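Local coordinates for protein nucleoside permease NupG (Escherichia coli K-12, PDB 7DLA) that carries a broad range of purine and pyrimidine nucleosides across the inner membrane, driven by the proton motive force through symport with H(+), at residues A[15-20]-A[142-147]; A[68-72]-A[112-116]; A[76-82]-A[101-106]; A[230-234]-A[380-384]. The protein carries 1 engineered substitution. All coordinates share one frame. Residue numbers count along the deposited sequence, not the author numbering.

Contact 1 of 4, residues A[15-20]-A[142-147]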
loop_
_atom_site.group_PDB
_atom_site.type_symbol
_atom_site.label_atom_id
_atom_site.label_comp_id
_atom_site.label_asym_id
_atom_site.label_seq_id
_atom_site.Cartn_x
_atom_site.Cartn_y
_atom_site.Cartn_z
ATOM N N PHE A 15 -2.436 3.345 -11.395
ATOM C CA PHE A 15 -1.330 2.948 -10.542
ATOM C C PHE A 15 0.006 3.539 -10.941
ATOM O O PHE A 15 0.880 3.689 -10.084
ATOM C CB PHE A 15 -1.249 1.436 -10.510
ATOM C CG PHE A 15 -2.365 0.837 -9.777
ATOM C CD1 PHE A 15 -2.522 1.104 -8.427
ATOM C CD2 PHE A 15 -3.308 0.071 -10.428
ATOM C CE1 PHE A 15 -3.578 0.558 -7.732
ATOM C CE2 PHE A 15 -4.360 -0.485 -9.743
ATOM C CZ PHE A 15 -4.498 -0.241 -8.391
ATOM N N CYS A 16 0.191 3.871 -12.210
ATOM C CA CYS A 16 1.408 4.538 -12.630
ATOM C C CYS A 16 1.583 5.822 -11.847
ATOM O O CYS A 16 2.651 6.067 -11.278
ATOM C CB CYS A 16 1.345 4.824 -14.123
ATOM S SG CYS A 16 2.950 5.001 -14.817
ATOM N N LEU A 17 0.516 6.630 -11.758
ATOM C CA LEU A 17 0.635 7.908 -11.056
ATOM C C LEU A 17 1.039 7.697 -9.609
ATOM O O LEU A 17 1.797 8.496 -9.058
ATOM C CB LEU A 17 -0.663 8.718 -11.123
ATOM C CG LEU A 17 -1.910 8.365 -10.304
ATOM C CD1 LEU A 17 -1.939 8.979 -8.889
ATOM C CD2 LEU A 17 -3.139 8.786 -11.062
ATOM N N TRP A 18 0.529 6.646 -8.969
ATOM C CA TRP A 18 0.923 6.373 -7.588
ATOM C C TRP A 18 2.375 5.896 -7.483
ATOM O O TRP A 18 3.134 6.403 -6.647
ATOM C CB TRP A 18 -0.025 5.352 -6.969
ATOM C CG TRP A 18 -0.293 5.554 -5.473
ATOM C CD1 TRP A 18 -0.255 6.731 -4.782
ATOM C CD2 TRP A 18 -0.723 4.559 -4.538
ATOM N NE1 TRP A 18 -0.582 6.523 -3.466
ATOM C CE2 TRP A 18 -0.880 5.199 -3.290
ATOM C CE3 TRP A 18 -0.974 3.185 -4.629
ATOM C CZ2 TRP A 18 -1.281 4.512 -2.143
ATOM C CZ3 TRP A 18 -1.364 2.509 -3.496
ATOM C CH2 TRP A 18 -1.515 3.172 -2.265
ATOM N N GLY A 19 2.770 4.914 -8.306
ATOM C CA GLY A 19 4.102 4.334 -8.205
ATOM C C GLY A 19 5.228 5.299 -8.504
ATOM O O GLY A 19 6.352 5.104 -8.035
ATOM N N SER A 20 4.932 6.366 -9.247
ATOM C CA SER A 20 5.967 7.309 -9.659
ATOM C C SER A 20 6.674 7.933 -8.454
ATOM O O SER A 20 7.837 8.350 -8.550
ATOM C CB SER A 20 5.351 8.396 -10.537
ATOM O OG SER A 20 4.386 9.158 -9.819
ATOM N N GLY A 142 1.809 -0.661 -14.594
ATOM C CA GLY A 142 1.983 0.772 -14.411
ATOM C C GLY A 142 2.847 1.091 -13.214
ATOM O O GLY A 142 3.789 1.882 -13.302
ATOM N N PHE A 143 2.572 0.428 -12.096
ATOM C CA PHE A 143 3.320 0.678 -10.871
ATOM C C PHE A 143 4.796 0.311 -11.033
ATOM O O PHE A 143 5.680 1.151 -10.816
ATOM C CB PHE A 143 2.703 -0.113 -9.717
ATOM C CG PHE A 143 2.943 0.514 -8.374
ATOM C CD1 PHE A 143 2.109 1.528 -7.927
ATOM C CD2 PHE A 143 3.966 0.085 -7.552
ATOM C CE1 PHE A 143 2.295 2.111 -6.696
ATOM C CE2 PHE A 143 4.166 0.682 -6.327
ATOM C CZ PHE A 143 3.327 1.699 -5.898
ATOM N N ILE A 144 5.087 -0.959 -11.367
ATOM C CA ILE A 144 6.495 -1.381 -11.415
ATOM C C ILE A 144 7.278 -0.617 -12.483
ATOM O O ILE A 144 8.450 -0.268 -12.280
ATOM C CB ILE A 144 6.631 -2.908 -11.587
ATOM C CG1 ILE A 144 5.871 -3.645 -10.470
ATOM C CG2 ILE A 144 8.107 -3.320 -11.684
ATOM C CD1 ILE A 144 6.072 -5.178 -10.449
ATOM N N MET A 145 6.649 -0.295 -13.608
ATOM C CA MET A 145 7.346 0.493 -14.606
ATOM C C MET A 145 7.559 1.914 -14.138
ATOM O O MET A 145 8.606 2.479 -14.422
ATOM C CB MET A 145 6.569 0.490 -15.898
ATOM C CG MET A 145 7.209 -0.290 -16.994
ATOM S SD MET A 145 6.117 0.005 -18.389
ATOM C CE MET A 145 5.922 1.786 -18.256
ATOM N N ALA A 146 6.575 2.532 -13.469
ATOM C CA ALA A 146 6.795 3.886 -12.970
ATOM C C ALA A 146 7.998 3.921 -12.047
ATOM O O ALA A 146 8.848 4.814 -12.151
ATOM C CB ALA A 146 5.553 4.420 -12.261
ATOM N N MET A 147 8.103 2.934 -11.161
ATOM C CA MET A 147 9.300 2.775 -10.342
ATOM C C MET A 147 10.541 2.677 -11.219
ATOM O O MET A 147 11.535 3.382 -10.997
ATOM C CB MET A 147 9.173 1.519 -9.487
ATOM C CG MET A 147 8.214 1.645 -8.297
ATOM S SD MET A 147 7.857 0.060 -7.468
ATOM C CE MET A 147 9.501 -0.513 -7.141
#

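Contact 2 of 4, residues A[68-72]-A[112-116]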
loop_
_atom_site.group_PDB
_atom_site.type_symbol
_atom_site.label_atom_id
_atom_site.label_comp_id
_atom_site.label_asym_id
_atom_site.label_seq_id
_atom_site.Cartn_x
_atom_site.Cartn_y
_atom_site.Cartn_z
ATOM N N ALA A 68 -20.051 7.260 -10.394
ATOM C CA ALA A 68 -18.685 6.904 -10.031
ATOM C C ALA A 68 -17.684 7.562 -10.971
ATOM O O ALA A 68 -16.580 7.930 -10.553
ATOM C CB ALA A 68 -18.529 5.388 -10.047
ATOM N N LYS A 69 -18.054 7.711 -12.252
ATOM C CA LYS A 69 -17.170 8.355 -13.223
ATOM C C LYS A 69 -16.841 9.779 -12.785
ATOM O O LYS A 69 -15.669 10.176 -12.728
ATOM C CB LYS A 69 -17.813 8.332 -14.619
ATOM C CG LYS A 69 -17.644 9.583 -15.489
ATOM C CD LYS A 69 -17.707 9.233 -16.995
ATOM C CE LYS A 69 -18.116 10.424 -17.889
ATOM N NZ LYS A 69 -18.109 10.123 -19.362
ATOM N N TRP A 70 -17.859 10.547 -12.409
ATOM C CA TRP A 70 -17.601 11.934 -12.076
ATOM C C TRP A 70 -16.872 12.048 -10.735
ATOM O O TRP A 70 -16.005 12.922 -10.571
ATOM C CB TRP A 70 -18.907 12.708 -12.108
ATOM C CG TRP A 70 -19.496 12.857 -13.498
ATOM C CD1 TRP A 70 -20.800 12.620 -13.881
ATOM C CD2 TRP A 70 -18.834 13.358 -14.656
ATOM N NE1 TRP A 70 -20.956 12.895 -15.213
ATOM C CE2 TRP A 70 -19.764 13.350 -15.709
ATOM C CE3 TRP A 70 -17.534 13.793 -14.912
ATOM C CZ2 TRP A 70 -19.430 13.759 -16.993
ATOM C CZ3 TRP A 70 -17.206 14.202 -16.194
ATOM C CH2 TRP A 70 -18.147 14.188 -17.210
ATOM N N VAL A 71 -17.160 11.146 -9.786
ATOM C CA VAL A 71 -16.486 11.203 -8.493
ATOM C C VAL A 71 -15.003 10.854 -8.651
ATOM O O VAL A 71 -14.125 11.542 -8.109
ATOM C CB VAL A 71 -17.199 10.287 -7.479
ATOM C CG1 VAL A 71 -16.441 10.244 -6.195
ATOM C CG2 VAL A 71 -18.606 10.786 -7.213
ATOM N N TYR A 72 -14.700 9.814 -9.440
ATOM C CA TYR A 72 -13.325 9.426 -9.760
ATOM C C TYR A 72 -12.564 10.575 -10.415
ATOM O O TYR A 72 -11.390 10.846 -10.084
ATOM C CB TYR A 72 -13.390 8.264 -10.729
ATOM C CG TYR A 72 -12.106 7.722 -11.299
ATOM C CD1 TYR A 72 -11.296 6.906 -10.531
ATOM C CD2 TYR A 72 -11.740 7.932 -12.626
ATOM C CE1 TYR A 72 -10.167 6.343 -11.043
ATOM C CE2 TYR A 72 -10.593 7.370 -13.145
ATOM C CZ TYR A 72 -9.822 6.573 -12.338
ATOM O OH TYR A 72 -8.682 5.975 -12.786
ATOM N N LEU A 112 -13.204 3.093 -6.515
ATOM C CA LEU A 112 -14.024 3.710 -7.555
ATOM C C LEU A 112 -13.702 3.136 -8.934
ATOM O O LEU A 112 -14.612 2.909 -9.749
ATOM C CB LEU A 112 -13.835 5.214 -7.508
ATOM C CG LEU A 112 -14.827 5.778 -6.501
ATOM C CD1 LEU A 112 -14.490 7.204 -6.122
ATOM C CD2 LEU A 112 -16.232 5.667 -7.050
ATOM N N ILE A 113 -12.422 2.837 -9.194
ATOM C CA ILE A 113 -12.047 2.229 -10.471
ATOM C C ILE A 113 -12.644 0.832 -10.583
ATOM O O ILE A 113 -13.043 0.403 -11.672
ATOM C CB ILE A 113 -10.514 2.196 -10.648
ATOM C CG1 ILE A 113 -10.124 1.559 -11.994
ATOM C CG2 ILE A 113 -9.863 1.374 -9.552
ATOM C CD1 ILE A 113 -8.609 1.402 -12.213
ATOM N N ASN A 114 -12.722 0.103 -9.458
ATOM C CA ASN A 114 -13.349 -1.213 -9.466
ATOM C C ASN A 114 -14.846 -1.119 -9.703
ATOM O O ASN A 114 -15.389 -1.857 -10.525
ATOM C CB ASN A 114 -13.041 -1.964 -8.173
ATOM C CG ASN A 114 -11.665 -2.590 -8.191
ATOM O OD1 ASN A 114 -10.974 -2.546 -9.200
ATOM N ND2 ASN A 114 -11.286 -3.228 -7.103
ATOM N N THR A 115 -15.537 -0.228 -8.993
ATOM C CA THR A 115 -16.944 0.005 -9.307
ATOM C C THR A 115 -17.114 0.164 -10.822
ATOM O O THR A 115 -17.923 -0.536 -11.463
ATOM C CB THR A 115 -17.457 1.241 -8.548
ATOM O OG1 THR A 115 -17.497 0.988 -7.125
ATOM C CG2 THR A 115 -18.852 1.591 -9.016
ATOM N N ILE A 116 -16.243 0.987 -11.421
ATOM C CA ILE A 116 -16.354 1.339 -12.838
ATOM C C ILE A 116 -16.021 0.149 -13.736
ATOM O O ILE A 116 -16.742 -0.151 -14.698
ATOM C CB ILE A 116 -15.445 2.538 -13.139
ATOM C CG1 ILE A 116 -16.129 3.827 -12.675
ATOM C CG2 ILE A 116 -15.126 2.573 -14.608
ATOM C CD1 ILE A 116 -15.196 5.021 -12.508
#

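Contact 3 of 4, residues A[76-82]-A[101-106]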
loop_
_atom_site.group_PDB
_atom_site.type_symbol
_atom_site.label_atom_id
_atom_site.label_comp_id
_atom_site.label_asym_id
_atom_site.label_seq_id
_atom_site.Cartn_x
_atom_site.Cartn_y
_atom_site.Cartn_z
ATOM N N HIS A 76 -9.034 12.424 -8.972
ATOM C CA HIS A 76 -7.715 12.504 -9.585
ATOM C C HIS A 76 -7.358 13.910 -10.017
ATOM O O HIS A 76 -6.178 14.250 -10.055
ATOM C CB HIS A 76 -7.634 11.565 -10.765
ATOM C CG HIS A 76 -7.585 10.139 -10.368
ATOM N ND1 HIS A 76 -6.941 9.737 -9.225
ATOM C CD2 HIS A 76 -8.114 9.025 -10.921
ATOM C CE1 HIS A 76 -7.049 8.427 -9.109
ATOM N NE2 HIS A 76 -7.754 7.971 -10.127
ATOM N N THR A 77 -8.337 14.717 -10.396
ATOM C CA THR A 77 -8.070 16.135 -10.537
ATOM C C THR A 77 -7.419 16.701 -9.281
ATOM O O THR A 77 -6.374 17.361 -9.356
ATOM C CB THR A 77 -9.371 16.847 -10.826
ATOM O OG1 THR A 77 -10.049 16.116 -11.859
ATOM C CG2 THR A 77 -9.090 18.314 -11.197
ATOM N N ILE A 78 -8.051 16.499 -8.125
ATOM C CA ILE A 78 -7.452 17.001 -6.900
ATOM C C ILE A 78 -6.087 16.375 -6.713
ATOM O O ILE A 78 -5.125 17.062 -6.370
ATOM C CB ILE A 78 -8.355 16.750 -5.682
ATOM C CG1 ILE A 78 -9.426 17.834 -5.580
ATOM C CG2 ILE A 78 -7.512 16.722 -4.417
ATOM C CD1 ILE A 78 -10.154 17.869 -4.225
ATOM N N GLY A 79 -5.986 15.065 -6.932
ATOM C CA GLY A 79 -4.708 14.383 -6.834
ATOM C C GLY A 79 -3.642 15.091 -7.647
ATOM O O GLY A 79 -2.526 15.321 -7.177
ATOM N N ALA A 80 -3.986 15.480 -8.875
ATOM C CA ALA A 80 -3.017 16.099 -9.773
ATOM C C ALA A 80 -2.571 17.458 -9.248
ATOM O O ALA A 80 -1.367 17.724 -9.114
ATOM C CB ALA A 80 -3.628 16.226 -11.164
ATOM N N ILE A 81 -3.536 18.335 -8.955
ATOM C CA ILE A 81 -3.204 19.667 -8.445
ATOM C C ILE A 81 -2.279 19.559 -7.239
ATOM O O ILE A 81 -1.270 20.280 -7.141
ATOM C CB ILE A 81 -4.481 20.461 -8.106
ATOM C CG1 ILE A 81 -5.038 21.166 -9.339
ATOM C CG2 ILE A 81 -4.198 21.491 -7.023
ATOM C CD1 ILE A 81 -6.425 21.710 -9.135
ATOM N N THR A 82 -2.593 18.638 -6.313
ATOM C CA THR A 82 -1.813 18.550 -5.083
ATOM C C THR A 82 -0.417 18.013 -5.356
ATOM O O THR A 82 0.560 18.483 -4.769
ATOM C CB THR A 82 -2.522 17.678 -4.043
ATOM O OG1 THR A 82 -2.723 16.355 -4.554
ATOM C CG2 THR A 82 -3.869 18.282 -3.650
ATOM N N ILE A 101 -4.144 15.788 1.732
ATOM C CA ILE A 101 -5.176 16.089 0.730
ATOM C C ILE A 101 -5.107 15.082 -0.412
ATOM O O ILE A 101 -6.134 14.515 -0.828
ATOM C CB ILE A 101 -5.047 17.531 0.200
ATOM C CG1 ILE A 101 -4.984 18.545 1.346
ATOM C CG2 ILE A 101 -6.228 17.867 -0.701
ATOM C CD1 ILE A 101 -4.957 20.013 0.899
ATOM N N ASN A 102 -3.890 14.849 -0.942
ATOM C CA ASN A 102 -3.756 13.960 -2.095
ATOM C C ASN A 102 -4.321 12.585 -1.785
ATOM O O ASN A 102 -5.018 12.000 -2.616
ATOM C CB ASN A 102 -2.293 13.844 -2.529
ATOM C CG ASN A 102 -2.106 13.012 -3.809
ATOM O OD1 ASN A 102 -2.453 13.449 -4.916
ATOM N ND2 ASN A 102 -1.541 11.813 -3.656
ATOM N N SER A 103 -4.055 12.064 -0.581
ATOM C CA SER A 103 -4.568 10.747 -0.206
ATOM C C SER A 103 -6.064 10.783 0.014
ATOM O O SER A 103 -6.771 9.861 -0.387
ATOM C CB SER A 103 -3.894 10.225 1.057
ATOM O OG SER A 103 -2.507 10.076 0.882
ATOM N N PHE A 104 -6.564 11.820 0.676
ATOM C CA PHE A 104 -8.003 11.942 0.858
ATOM C C PHE A 104 -8.705 11.849 -0.481
ATOM O O PHE A 104 -9.794 11.282 -0.575
ATOM C CB PHE A 104 -8.320 13.269 1.539
ATOM C CG PHE A 104 -8.672 13.136 2.990
ATOM C CD1 PHE A 104 -7.692 12.818 3.933
ATOM C CD2 PHE A 104 -9.962 13.335 3.424
ATOM C CE1 PHE A 104 -8.005 12.693 5.282
ATOM C CE2 PHE A 104 -10.281 13.207 4.779
ATOM C CZ PHE A 104 -9.294 12.895 5.702
ATOM N N ALA A 105 -8.079 12.376 -1.532
ATOM C CA ALA A 105 -8.613 12.236 -2.882
ATOM C C ALA A 105 -8.268 10.893 -3.520
ATOM O O ALA A 105 -9.082 10.324 -4.245
ATOM C CB ALA A 105 -8.102 13.368 -3.770
ATOM N N TYR A 106 -7.084 10.365 -3.257
ATOM C CA TYR A 106 -6.608 9.211 -4.001
ATOM C C TYR A 106 -7.123 7.894 -3.457
ATOM O O TYR A 106 -7.439 6.999 -4.239
ATOM C CB TYR A 106 -5.090 9.183 -4.019
ATOM C CG TYR A 106 -4.576 8.025 -4.828
ATOM C CD1 TYR A 106 -4.372 6.775 -4.260
ATOM C CD2 TYR A 106 -4.429 8.146 -6.193
ATOM C CE1 TYR A 106 -3.924 5.726 -5.022
ATOM C CE2 TYR A 106 -4.012 7.098 -6.958
ATOM C CZ TYR A 106 -3.755 5.899 -6.379
ATOM O OH TYR A 106 -3.330 4.887 -7.199
#

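Contact 4 of 4, residues A[230-234]-A[380-384]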
loop_
_atom_site.group_PDB
_atom_site.type_symbol
_atom_site.label_atom_id
_atom_site.label_comp_id
_atom_site.label_asym_id
_atom_site.label_seq_id
_atom_site.Cartn_x
_atom_site.Cartn_y
_atom_site.Cartn_z
ATOM N N PHE A 230 10.803 3.023 3.830
ATOM C CA PHE A 230 12.192 3.421 3.988
ATOM C C PHE A 230 13.187 2.512 3.296
ATOM O O PHE A 230 14.381 2.654 3.546
ATOM C CB PHE A 230 12.584 3.519 5.470
ATOM C CG PHE A 230 11.759 4.493 6.258
ATOM C CD1 PHE A 230 12.120 5.832 6.319
ATOM C CD2 PHE A 230 10.657 4.057 6.982
ATOM C CE1 PHE A 230 11.363 6.724 7.052
ATOM C CE2 PHE A 230 9.897 4.940 7.713
ATOM C CZ PHE A 230 10.239 6.271 7.746
ATOM N N GLY A 231 12.758 1.578 2.455
ATOM C CA GLY A 231 13.716 0.657 1.875
ATOM C C GLY A 231 14.567 1.347 0.836
ATOM O O GLY A 231 15.766 1.077 0.704
ATOM N N ASN A 232 13.964 2.279 0.113
ATOM C CA ASN A 232 14.722 3.043 -0.853
ATOM C C ASN A 232 15.714 3.954 -0.129
ATOM O O ASN A 232 16.851 4.139 -0.587
ATOM C CB ASN A 232 13.747 3.836 -1.719
ATOM C CG ASN A 232 14.439 4.718 -2.702
ATOM O OD1 ASN A 232 14.888 5.818 -2.385
ATOM N ND2 ASN A 232 14.502 4.244 -3.943
ATOM N N THR A 233 15.305 4.510 1.027
ATOM C CA THR A 233 16.215 5.332 1.831
ATOM C C THR A 233 17.328 4.498 2.433
ATOM O O THR A 233 18.463 4.965 2.539
ATOM C CB THR A 233 15.457 6.073 2.935
ATOM O OG1 THR A 233 14.277 6.688 2.392
ATOM C CG2 THR A 233 16.325 7.141 3.554
ATOM N N PHE A 234 17.028 3.256 2.798
ATOM C CA PHE A 234 18.050 2.363 3.319
ATOM C C PHE A 234 19.042 1.968 2.230
ATOM O O PHE A 234 20.243 1.853 2.494
ATOM C CB PHE A 234 17.380 1.152 3.979
ATOM C CG PHE A 234 18.229 -0.086 4.007
ATOM C CD1 PHE A 234 19.356 -0.150 4.813
ATOM C CD2 PHE A 234 17.944 -1.162 3.184
ATOM C CE1 PHE A 234 20.159 -1.285 4.833
ATOM C CE2 PHE A 234 18.737 -2.308 3.203
ATOM C CZ PHE A 234 19.846 -2.367 4.022
ATOM N N TRP A 380 21.092 1.590 10.045
ATOM C CA TRP A 380 20.017 0.778 9.493
ATOM C C TRP A 380 20.021 -0.636 10.066
ATOM O O TRP A 380 18.948 -1.192 10.315
ATOM C CB TRP A 380 20.069 0.765 7.958
ATOM C CG TRP A 380 19.565 2.025 7.330
ATOM C CD1 TRP A 380 20.287 2.982 6.672
ATOM C CD2 TRP A 380 18.215 2.484 7.349
ATOM N NE1 TRP A 380 19.457 4.003 6.259
ATOM C CE2 TRP A 380 18.180 3.716 6.661
ATOM C CE3 TRP A 380 17.030 1.972 7.880
ATOM C CZ2 TRP A 380 17.005 4.439 6.488
ATOM C CZ3 TRP A 380 15.863 2.685 7.710
ATOM C CH2 TRP A 380 15.856 3.905 7.017
ATOM N N GLN A 381 21.202 -1.231 10.297
ATOM C CA GLN A 381 21.245 -2.593 10.825
ATOM C C GLN A 381 20.384 -2.710 12.082
ATOM O O GLN A 381 19.459 -3.528 12.133
ATOM C CB GLN A 381 22.691 -3.017 11.100
ATOM C CG GLN A 381 22.862 -4.517 10.953
ATOM C CD GLN A 381 24.252 -5.043 11.212
ATOM O OE1 GLN A 381 24.770 -4.911 12.313
ATOM N NE2 GLN A 381 24.847 -5.695 10.205
ATOM N N THR A 382 20.629 -1.840 13.075
ATOM C CA THR A 382 19.829 -1.819 14.300
ATOM C C THR A 382 18.352 -1.530 14.036
ATOM O O THR A 382 17.479 -2.137 14.666
ATOM C CB THR A 382 20.413 -0.804 15.270
ATOM O OG1 THR A 382 21.735 -1.222 15.606
ATOM C CG2 THR A 382 19.562 -0.680 16.535
ATOM N N VAL A 383 18.044 -0.579 13.156
ATOM C CA VAL A 383 16.649 -0.315 12.808
ATOM C C VAL A 383 15.958 -1.611 12.378
ATOM O O VAL A 383 14.920 -2.010 12.939
ATOM C CB VAL A 383 16.583 0.767 11.712
ATOM C CG1 VAL A 383 15.167 1.087 11.334
ATOM C CG2 VAL A 383 17.283 2.039 12.171
ATOM N N TRP A 384 16.571 -2.323 11.415
ATOM C CA TRP A 384 15.975 -3.550 10.876
ATOM C C TRP A 384 15.931 -4.668 11.908
ATOM O O TRP A 384 15.038 -5.517 11.870
ATOM C CB TRP A 384 16.702 -4.036 9.616
ATOM C CG TRP A 384 16.627 -3.070 8.476
ATOM C CD1 TRP A 384 17.671 -2.611 7.719
ATOM C CD2 TRP A 384 15.455 -2.390 7.992
ATOM N NE1 TRP A 384 17.220 -1.711 6.786
ATOM C CE2 TRP A 384 15.869 -1.551 6.937
ATOM C CE3 TRP A 384 14.101 -2.418 8.342
ATOM C CZ2 TRP A 384 14.974 -0.756 6.222
ATOM C CZ3 TRP A 384 13.218 -1.628 7.650
ATOM C CH2 TRP A 384 13.656 -0.809 6.591
#

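Contact 1 of 4, residues A[15-20]-A[142-147]
Two transmembrane helices of the N-terminal half of this major facilitator superfamily (MFS) transporter, 3-19 and 138-152, run in roughly the same direction, with the segment axes 7.2 Å apart at closest approach and inclined at 36°. Small residues explain the closeness. The CA atoms of Cys-16 and Gly-142 are 4.2 Å apart, and a CB on Gly-142 would be tight against Cys-16 N; one on Gly-19 would clash with Phe-143 CD1. Apolar packing fills much of the interface. Ala-146 CB points into it, 3.7 Å from Cys-16 SG, while Phe-143 CE1 lies 4.0 Å from Trp-18 CB. The Ala-146 methyl also lies against the backbone, its CB 3.6 Å from Ser-20 N. The Trp-18 indole stacks with the ring of Tyr-106 of helix 92-122, and Ile-144 and Met-147 reach helix 253-299. A CH-pi contact also joins the segments: Gly-19 CA sits over the Phe-143 ring face, 3.5 Å from the centroid and 24° off the normal.

Contact 2 of 4, residues A[68-72]-A[112-116]
Segments 68-72 and 112-116 run antiparallel, their axes crossing at 152° with a closest approach of 9.5 Å, and the nearest CA atoms, those of Tyr-72 and Leu-112, are 6.2 Å apart. They belong to consecutive transmembrane helices, 68-86 and 92-122, which form a helical hairpin in the N-terminal half of the MFS fold; this pairing lies at its cytoplasmic end. No hydrogen bond crosses between the segments, so at this spacing contact depends on apolar side chains that fill the gap. Ala-68, Val-71 and Tyr-72 point toward Leu-112, Thr-115 and Ile-116. Ala-68 CB has three partners: Leu-112 CD2 at 3.8 Å, Thr-115 CG2 at 3.9 Å and Ile-116 CG1 at 3.9 Å. The Tyr-72 ring extends alongside the second helix, its CD1 4.3 Å from Leu-112 CB and its CE1 4.2 Å from Ile-113 CB. Its hydroxyl is hydrogen-bonded to Gln-14 of helix 3-19. Lys-69 points away, and its NZ is hydrogen-bonded to the carbonyls of Leu-177 and Leu-179, tying the start of helix 68-86 to the end of helix 160-177 and the chain just beyond it. The tightest approach between the segments joins two methyl groups, Val-71 CG1 and Leu-112 CD1, at 3.6 Å.

Contact 3 of 4, residues A[76-82]-A[101-106]
Where helices 68-86 and 92-122 come closer together, with segment axes 8.1 Å apart at 159°, side-chain conformation does much to decide which groups meet. His-76 starts away from the partner helix, but its m rotamer swings the imidazole back, so that CE1 lies 3.9 Å from Tyr-106 CD2; the ring planes are at 47°, with centroids 5.9 Å apart. Tyr-106 (chi1 t) starts sideways and also brings its ring nearer. Ile-78 (chi1 m) directs CG2 to 3.5 Å from Ala-105 CB and 4.1 Å from Ile-101 CG2, an apolar patch that reaches the protein surface. Thr-82 is p, which places CG2 3.8 Å from Ile-101 CG2, while Asn-102 (chi1 t) brings its side-chain end against Gly-79 and Thr-82. Gly-79 and Asn-102 mark the closest backbone point, CA to CA 4.9 Å. His-76 NE2 hydrogen-bonds to OE1, and Tyr-106 OH to the backbone O, of Gln-14 on helix 3-19; this antiparallel transmembrane hairpin is flanked by helix 160-177 beside His-76 and helix 37-64 beside Phe-104.

Contact 4 of 4, residues A[230-234]-A[380-384]
Three aromatic side chains bridge helices whose segment axes never come closer than 12.1 Å, a separation too wide for direct backbone packing. Phe-234 is the middle member of the cluster. One edge of its ring points at the face of Trp-380, with centroids 5.1 Å apart for the five-membered ring and planes at 69°, and Phe-234 CD1 lies 3.3 Å from Trp-380 CG. In turn its own face receives the edge of Trp-384: centroids 4.5 Å apart for the Trp-384 five-membered ring, planes at 84°, Phe-234 CD1 to Trp-384 NE1 3.3 Å. Both are T-shaped pairs. A CH-pi contact adds to them, Phe-234 CA standing 3.8 Å from the centroid of the Trp-380 five-membered ring and 19° off its normal. The helices concerned, 226-236 and 380-402, are transmembrane elements of the C-terminal half of the MFS fold, antiparallel at 151° and meeting toward the periplasmic side. Helix 226-236 is kinked here, the backbone nitrogens of Asn-232 and Thr-233 lacking bonds to the preceding turn. Phe-298 meets both Phe-234 and Trp-384, continuing the aromatic packing to helix 253-299. Asn-232 and Thr-233 instead hydrogen-bond to Ser-27 of the N-terminal half. At the Trp-380 benzo end, CH2 packs 3.6 Å from Phe-230 CB, and CZ2 lies 4.0 Å from Thr-233 CG2.

Contacts 2 and 3 hold the same helix pair, 68-86 with 92-122, their centres 15 Å apart: contact 2 is wider and mainly apolar, with Thr-115 at its exposed margin, whereas contact 3 is closer, mixes polar with apolar groups, and has Ile-78 and Ile-101 on the surface. Contact 1, 12 Å from the chain centre, is the most central and the most tightly spaced. It touches contact 3 through Tyr-106, whose OH lies 3.3 Å from Trp-18 CB. Contact 4 belongs to the other half of the transporter, its centre 37 Å from that of contact 2. Although it too is buried, large aromatic rings span its helices, whereas glycine and alanine bring those of contact 1 together.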